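Local coordinates for protein myosin-I heavy chain (Dictyostelium discoideum, PDB 5EJY) that moves on actin as an ATP-driven motor, takes part in early phagocytosis and adhesion, and is represented here by the first MyTH4-FERM module of its tail, at residues Y14-Y17 with D18-N21; D52-Q55 with T56-A59; K341-F344 with E345-Y349. All coordinates share one frame; numbering follows the deposited sequence.

Contact 1. Residues Y14-Y17 with D18-N21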
loop_
_atom_site.group_PDB
_atom_site.type_symbol
_atom_site.label_atom_id
_atom_site.label_comp_id
_atom_site.label_asym_id
_atom_site.label_seq_id
_atom_site.Cartn_x
_atom_site.Cartn_y
_atom_site.Cartn_z
ATOM N N TYR A 14 34.508 4.899 -12.981
ATOM C CA TYR A 14 33.584 5.979 -12.670
ATOM C C TYR A 14 34.006 6.701 -11.408
ATOM O O TYR A 14 33.602 6.351 -10.301
ATOM C CB TYR A 14 32.153 5.440 -12.552
ATOM C CG TYR A 14 31.611 4.933 -13.866
ATOM C CD1 TYR A 14 30.967 5.792 -14.743
ATOM C CD2 TYR A 14 31.753 3.605 -14.233
ATOM C CE1 TYR A 14 30.470 5.341 -15.946
ATOM C CE2 TYR A 14 31.259 3.144 -15.435
ATOM C CZ TYR A 14 30.620 4.019 -16.290
ATOM O OH TYR A 14 30.124 3.579 -17.491
ATOM N N SER A 15 34.837 7.716 -11.585
ATOM C CA SER A 15 35.358 8.468 -10.463
ATOM C C SER A 15 34.632 9.797 -10.343
ATOM O O SER A 15 34.580 10.554 -11.309
ATOM C CB SER A 15 36.853 8.725 -10.658
ATOM O OG SER A 15 37.314 9.639 -9.683
ATOM N N PHE A 16 34.091 10.084 -9.161
ATOM C CA PHE A 16 33.366 11.336 -8.944
ATOM C C PHE A 16 34.235 12.555 -9.239
ATOM O O PHE A 16 33.722 13.615 -9.581
ATOM C CB PHE A 16 32.822 11.425 -7.514
ATOM C CG PHE A 16 31.873 12.582 -7.301
ATOM C CD1 PHE A 16 30.635 12.610 -7.935
ATOM C CD2 PHE A 16 32.218 13.638 -6.472
ATOM C CE1 PHE A 16 29.766 13.664 -7.752
ATOM C CE2 PHE A 16 31.351 14.694 -6.274
ATOM C CZ PHE A 16 30.118 14.713 -6.920
ATOM N N TYR A 17 35.552 12.405 -9.088
ATOM C CA TYR A 17 36.480 13.469 -9.457
ATOM C C TYR A 17 36.191 13.971 -10.865
ATOM O O TYR A 17 36.138 15.176 -11.110
ATOM C CB TYR A 17 37.924 12.958 -9.384
ATOM C CG TYR A 17 38.955 13.954 -9.865
ATOM C CD1 TYR A 17 39.442 14.929 -9.013
ATOM C CD2 TYR A 17 39.445 13.910 -11.165
ATOM C CE1 TYR A 17 40.383 15.837 -9.427
ATOM C CE2 TYR A 17 40.402 14.824 -11.598
ATOM C CZ TYR A 17 40.864 15.783 -10.712
ATOM O OH TYR A 17 41.808 16.707 -11.096
ATOM N N ASP A 18 36.032 13.043 -11.799
ATOM C CA ASP A 18 35.806 13.411 -13.184
ATOM C C ASP A 18 34.430 14.037 -13.363
ATOM O O ASP A 18 34.287 15.027 -14.070
ATOM C CB ASP A 18 35.942 12.195 -14.089
ATOM C CG ASP A 18 37.381 11.698 -14.177
ATOM O OD1 ASP A 18 38.296 12.548 -14.130
ATOM O OD2 ASP A 18 37.588 10.473 -14.271
ATOM N N TYR A 19 33.421 13.455 -12.719
ATOM C CA TYR A 19 32.062 13.992 -12.831
ATOM C C TYR A 19 32.026 15.424 -12.319
ATOM O O TYR A 19 31.481 16.316 -12.965
ATOM C CB TYR A 19 31.068 13.134 -12.040
ATOM C CG TYR A 19 29.677 13.732 -12.024
ATOM C CD1 TYR A 19 29.352 14.726 -11.119
ATOM C CD2 TYR A 19 28.709 13.321 -12.928
ATOM C CE1 TYR A 19 28.091 15.304 -11.104
ATOM C CE2 TYR A 19 27.436 13.891 -12.921
ATOM C CZ TYR A 19 27.141 14.877 -11.999
ATOM O OH TYR A 19 25.894 15.463 -11.971
ATOM N N ALA A 20 32.615 15.634 -11.151
ATOM C CA ALA A 20 32.583 16.930 -10.480
ATOM C C ALA A 20 33.344 18.028 -11.236
ATOM O O ALA A 20 32.879 19.162 -11.323
ATOM C CB ALA A 20 33.098 16.792 -9.060
ATOM N N ASN A 21 34.520 17.707 -11.776
ATOM C CA ASN A 21 35.228 18.691 -12.597
ATOM C C ASN A 21 34.434 19.098 -13.833
ATOM O O ASN A 21 34.444 20.258 -14.227
ATOM C CB ASN A 21 36.608 18.185 -13.019
ATOM C CG ASN A 21 37.583 18.163 -11.878
ATOM O OD1 ASN A 21 37.444 18.910 -10.913
ATOM N ND2 ASN A 21 38.591 17.306 -11.980
HETATM O O HOH W 1 35.654 8.653 -14.340
#
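Phe16 carries the apolar part of this first helical turn, meeting the side chains three and four residues on. The CB of Ala20 lies over one face of its ring as a CH-pi contact, 4.3 Å from the Phe16 ring centroid and offset toward the rim. Beside it, the Tyr19 ring runs nearly parallel to that of Phe16, with planes at 16°, but slid so far along that the two barely overlap; they touch through Phe16 CE1 and Tyr19 CD1, 3.6 Å apart. Both rings point to helix 102-112, where Phe16 rests on Cys107 and Ile110 and Tyr19 on Asp103 and Cys107. These contacts join helix 16-23 to helix 102-112 of the helical MyTH4 region, and the Tyr145 ring meets that of Tyr19 beside them.

Tyr17 and Asn21, one turn apart, form a separate polar-aromatic pair on a more exposed side. The Asn21 amide stands almost upright on the ring, planes 80° apart, and its ND2 comes to 3.0 Å from Tyr17 CZ, a tight approach over the face, offset toward the rim near CZ and CE2. A chi1 of 175° swings the Tyr17 ring away from its own N to where the Asn21 amide reaches its face. Asp18 OD1 reaches the edge of the same ring, 3.5 Å from Tyr17 CD2.

The remaining polar contacts start the helix. Ser15 is the N-cap, and its O accepts from Asp18 N at 2.9 Å and, weakly, from Tyr19 N. A water accepts from Ser15 N and donates to Asp18 OD2 at 2.7 Å, bridging the two residues. Regular helical bonds follow, from Ala20 N to Phe16 O at 2.8 Å and from Asn21 N to Tyr17 O.

Contact 2. Residues D52-Q55 with T56-A59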
loop_
_atom_site.group_PDB
_atom_site.type_symbol
_atom_site.label_atom_id
_atom_site.label_comp_id
_atom_site.label_asym_id
_atom_site.label_seq_id
_atom_site.Cartn_x
_atom_site.Cartn_y
_atom_site.Cartn_z
ATOM N N ASP A 52 17.386 27.267 -14.474
ATOM C CA ASP A 52 16.238 27.790 -13.748
ATOM C C ASP A 52 16.740 28.463 -12.476
ATOM O O ASP A 52 17.257 27.801 -11.573
ATOM C CB ASP A 52 15.278 26.641 -13.434
ATOM C CG ASP A 52 14.015 27.089 -12.704
ATOM O OD1 ASP A 52 14.004 28.178 -12.098
ATOM O OD2 ASP A 52 13.041 26.313 -12.714
ATOM N N ALA A 53 16.610 29.785 -12.417
ATOM C CA ALA A 53 17.098 30.557 -11.279
ATOM C C ALA A 53 16.484 30.113 -9.952
ATOM O O ALA A 53 17.136 30.182 -8.906
ATOM C CB ALA A 53 16.855 32.040 -11.503
ATOM N N GLU A 54 15.227 29.675 -9.992
ATOM C CA GLU A 54 14.555 29.207 -8.781
ATOM C C GLU A 54 15.176 27.915 -8.255
ATOM O O GLU A 54 15.251 27.713 -7.048
ATOM C CB GLU A 54 13.049 29.020 -9.017
ATOM C CG GLU A 54 12.332 28.203 -7.938
ATOM C CD GLU A 54 12.069 28.991 -6.664
ATOM O OE1 GLU A 54 12.304 30.221 -6.660
ATOM O OE2 GLU A 54 11.618 28.379 -5.669
ATOM N N GLN A 55 15.606 27.036 -9.157
ATOM C CA GLN A 55 16.221 25.781 -8.738
ATOM C C GLN A 55 17.611 26.019 -8.175
ATOM O O GLN A 55 18.067 25.286 -7.298
ATOM C CB GLN A 55 16.270 24.764 -9.878
ATOM C CG GLN A 55 14.936 24.059 -10.111
ATOM C CD GLN A 55 14.973 23.083 -11.265
ATOM O OE1 GLN A 55 15.777 22.146 -11.279
ATOM N NE2 GLN A 55 14.098 23.292 -12.248
ATOM N N THR A 56 18.283 27.048 -8.681
ATOM C CA THR A 56 19.574 27.430 -8.127
ATOM C C THR A 56 19.381 27.870 -6.681
ATOM O O THR A 56 20.128 27.463 -5.793
ATOM C CB THR A 56 20.213 28.578 -8.932
ATOM O OG1 THR A 56 20.445 28.145 -10.277
ATOM C CG2 THR A 56 21.528 29.006 -8.304
ATOM N N LYS A 57 18.365 28.697 -6.446
ATOM C CA LYS A 57 18.075 29.189 -5.105
ATOM C C LYS A 57 17.703 28.053 -4.155
ATOM O O LYS A 57 18.145 28.016 -3.006
ATOM C CB LYS A 57 16.928 30.209 -5.139
ATOM C CG LYS A 57 16.539 30.719 -3.753
ATOM C CD LYS A 57 15.306 31.631 -3.787
ATOM C CE LYS A 57 14.019 30.846 -4.045
ATOM N NZ LYS A 57 13.561 30.052 -2.861
ATOM N N VAL A 58 16.876 27.134 -4.634
ATOM C CA VAL A 58 16.474 25.992 -3.821
ATOM C C VAL A 58 17.662 25.065 -3.499
ATOM O O VAL A 58 17.752 24.512 -2.403
ATOM C CB VAL A 58 15.351 25.200 -4.513
ATOM C CG1 VAL A 58 15.094 23.874 -3.776
ATOM C CG2 VAL A 58 14.070 26.045 -4.581
ATOM N N ALA A 59 18.565 24.886 -4.452
ATOM C CA ALA A 59 19.744 24.045 -4.214
ATOM C C ALA A 59 20.553 24.584 -3.042
ATOM O O ALA A 59 21.036 23.825 -2.194
ATOM C CB ALA A 59 20.605 23.959 -5.458
#
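Glu54 and Lys57 cross at an angle on the exposed side of the helix start. Bent at its second torsion (chi2 77°), Glu54 turns its carboxylate along the helix instead of outward, and Lys57 curls to meet it through bends at its last two torsions. The closest touch is not between the charges: Glu54 OE1 lies 3.2 Å from Lys57 CE, while Glu54 OE2 and Lys57 NZ make a long salt bridge of 3.8 Å. The stronger partner of the ammonium is Glu61, another turn on. Glu54 OE2 also crosses over to Val58 CG2, at 3.6 Å.

Asp52 is the N-cap of helix 53-70, part of the helical MyTH4 region, and its carboxylate spreads its two oxygens over the opening turn. OD1 takes Glu54 N at 2.9 Å, closing an Asx turn; the donor sits on the anti side, 31° out of the carboxylate plane. Asp52 OD2 receives Gln55 NE2 at 3.2 Å from above that plane. A negative group here would probably interact favourably with the helix dipole.

The extended Gln55 chain carries its amide from Asp52 to Ser100, whose OG is hydrogen-bonded to OE1; both ends of the amide are thus held, and the helix start is joined to that loop. Asp52 O accepts from Thr56 N at 3.2 Å, and Ala59 N bonds to Gln55 O at 2.9 Å.

Contact 3. Residues K341-F344 with E345-Y349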
loop_
_atom_site.group_PDB
_atom_site.type_symbol
_atom_site.label_atom_id
_atom_site.label_comp_id
_atom_site.label_asym_id
_atom_site.label_seq_id
_atom_site.Cartn_x
_atom_site.Cartn_y
_atom_site.Cartn_z
ATOM N N LYS A 341 -24.099 -18.194 13.459
ATOM C CA LYS A 341 -22.790 -17.766 13.951
ATOM C C LYS A 341 -22.798 -17.650 15.477
ATOM O O LYS A 341 -21.820 -17.995 16.151
ATOM C CB LYS A 341 -22.382 -16.439 13.304
ATOM C CG LYS A 341 -21.003 -15.917 13.711
ATOM C CD LYS A 341 -20.642 -14.659 12.918
ATOM C CE LYS A 341 -19.619 -13.776 13.640
ATOM N NZ LYS A 341 -19.468 -12.449 12.948
ATOM N N LEU A 342 -23.910 -17.179 16.026
ATOM C CA LEU A 342 -24.029 -17.050 17.473
ATOM C C LEU A 342 -24.078 -18.423 18.141
ATOM O O LEU A 342 -23.471 -18.630 19.194
ATOM C CB LEU A 342 -25.265 -16.223 17.849
ATOM C CG LEU A 342 -25.435 -15.909 19.340
ATOM C CD1 LEU A 342 -24.173 -15.289 19.925
ATOM C CD2 LEU A 342 -26.642 -14.992 19.561
ATOM N N GLN A 343 -24.786 -19.364 17.526
ATOM C CA GLN A 343 -24.868 -20.712 18.075
ATOM C C GLN A 343 -23.489 -21.368 18.060
ATOM O O GLN A 343 -23.141 -22.156 18.950
ATOM C CB GLN A 343 -25.861 -21.558 17.283
ATOM C CG GLN A 343 -26.029 -22.988 17.807
ATOM C CD GLN A 343 -26.520 -23.053 19.253
ATOM O OE1 GLN A 343 -26.358 -24.075 19.929
ATOM N NE2 GLN A 343 -27.117 -21.965 19.733
ATOM N N PHE A 344 -22.706 -21.030 17.041
ATOM C CA PHE A 344 -21.359 -21.566 16.892
ATOM C C PHE A 344 -20.438 -21.008 17.968
ATOM O O PHE A 344 -19.772 -21.766 18.688
ATOM C CB PHE A 344 -20.814 -21.260 15.490
ATOM C CG PHE A 344 -19.357 -21.596 15.320
ATOM C CD1 PHE A 344 -18.947 -22.913 15.186
ATOM C CD2 PHE A 344 -18.403 -20.593 15.291
ATOM C CE1 PHE A 344 -17.599 -23.223 15.035
ATOM C CE2 PHE A 344 -17.055 -20.902 15.142
ATOM C CZ PHE A 344 -16.662 -22.212 15.008
ATOM N N GLU A 345 -20.413 -19.686 18.097
ATOM C CA GLU A 345 -19.493 -19.031 19.015
ATOM C C GLU A 345 -19.893 -19.116 20.492
ATOM O O GLU A 345 -19.032 -19.160 21.366
ATOM C CB GLU A 345 -19.278 -17.569 18.619
ATOM C CG GLU A 345 -18.594 -17.398 17.272
ATOM C CD GLU A 345 -18.271 -15.952 16.947
ATOM O OE1 GLU A 345 -18.359 -15.098 17.849
ATOM O OE2 GLU A 345 -17.924 -15.665 15.781
ATOM N N SER A 346 -21.193 -19.128 20.771
ATOM C CA SER A 346 -21.668 -18.987 22.144
ATOM C C SER A 346 -22.499 -20.167 22.620
ATOM O O SER A 346 -22.843 -20.252 23.799
ATOM C CB SER A 346 -22.467 -17.696 22.299
ATOM O OG SER A 346 -21.601 -16.575 22.316
ATOM N N SER A 347 -22.819 -21.069 21.702
ATOM C CA SER A 347 -23.639 -22.223 22.021
ATOM C C SER A 347 -25.054 -21.795 22.408
ATOM O O SER A 347 -25.446 -20.652 22.165
ATOM C CB SER A 347 -22.999 -23.041 23.147
ATOM O OG SER A 347 -23.484 -24.365 23.125
ATOM N N ASP A 348 -25.806 -22.718 23.011
ATOM C CA ASP A 348 -27.225 -22.523 23.337
ATOM C C ASP A 348 -27.579 -21.177 23.966
ATOM O O ASP A 348 -26.783 -20.589 24.701
ATOM C CB ASP A 348 -27.717 -23.647 24.257
ATOM C CG ASP A 348 -27.961 -24.942 23.515
ATOM O OD1 ASP A 348 -27.928 -24.928 22.264
ATOM O OD2 ASP A 348 -28.203 -25.972 24.184
ATOM N N TYR A 349 -28.794 -20.707 23.684
ATOM C CA TYR A 349 -29.303 -19.464 24.271
ATOM C C TYR A 349 -29.303 -19.474 25.800
ATOM O O TYR A 349 -29.584 -20.493 26.427
ATOM C CB TYR A 349 -30.735 -19.185 23.787
ATOM C CG TYR A 349 -31.418 -18.075 24.563
ATOM C CD1 TYR A 349 -31.496 -16.788 24.049
ATOM C CD2 TYR A 349 -31.971 -18.312 25.819
ATOM C CE1 TYR A 349 -32.108 -15.772 24.759
ATOM C CE2 TYR A 349 -32.581 -17.303 26.537
ATOM C CZ TYR A 349 -32.648 -16.035 26.002
ATOM O OH TYR A 349 -33.257 -15.024 26.711
#
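Leu342, buried, packs on Ser346 one turn on: Leu342 CD1 lies 3.8 Å from Ser346 CB, and Ser346 N bonds to Leu342 O at 2.8 Å. Gln343, also buried, packs on Tyr382 and Ala393 and lies side by side with Asp348, pointing the same way, its amide and the carboxylate turned 37° apart. Shortening Gln343 to an alanine is likely to open a gap against Tyr382 and Ala393 and leave Asp348 without the amide beside it.

The other side is looser, with Glu345 exposed and Lys341 partly so. The two run alongside each other, the lysine fully extended, yet Glu345 OE2 touches the Lys341 methylene CE at 3.3 Å while Lys341 NZ stays 4.6 Å from Glu345 OE2, beyond a salt bridge. Each polar end is engaged elsewhere, Lys341 NZ by Lys364 O and Glu345 OE1 by Tyr365 OH. Exposed Ser347 breaks the helix with a positive phi of 66°; its N gives a weak bond to Gln343 O at 3.0 Å, and the chain then turns off.

This is the C-terminal end of a helix in the all-helical central lobe of the FERM domain. Leu342 leans on Phe378 and Tyr382 of helix 375-383 and on Leu357 of helix 351-360, Phe344 touches Pro390 and Lys394 of helix 390-402, and Asp348 OD1 holds Gly387 N in the loop between helices 375-383 and 390-402.

How the contacts relate
All three contacts are local, each within or at an end of a single helix, and they follow one another along the chain. Contacts 1 and 2 are both helix starts, with Ser15 and Asp52 at the N-cap positions, in the half that carries the MyTH4 domain; their centres are 23 Å apart, and their nearest atoms remain about 12 Å apart. Contact 3, a helix end in the FERM central lobe, lies on the opposite side of the chain's centre, with its centre about 74 Å from that of contact 1 and 69 Å from that of contact 2. The three therefore sample the two ends of an elongated tail module, which does not include the motor's ATPase site.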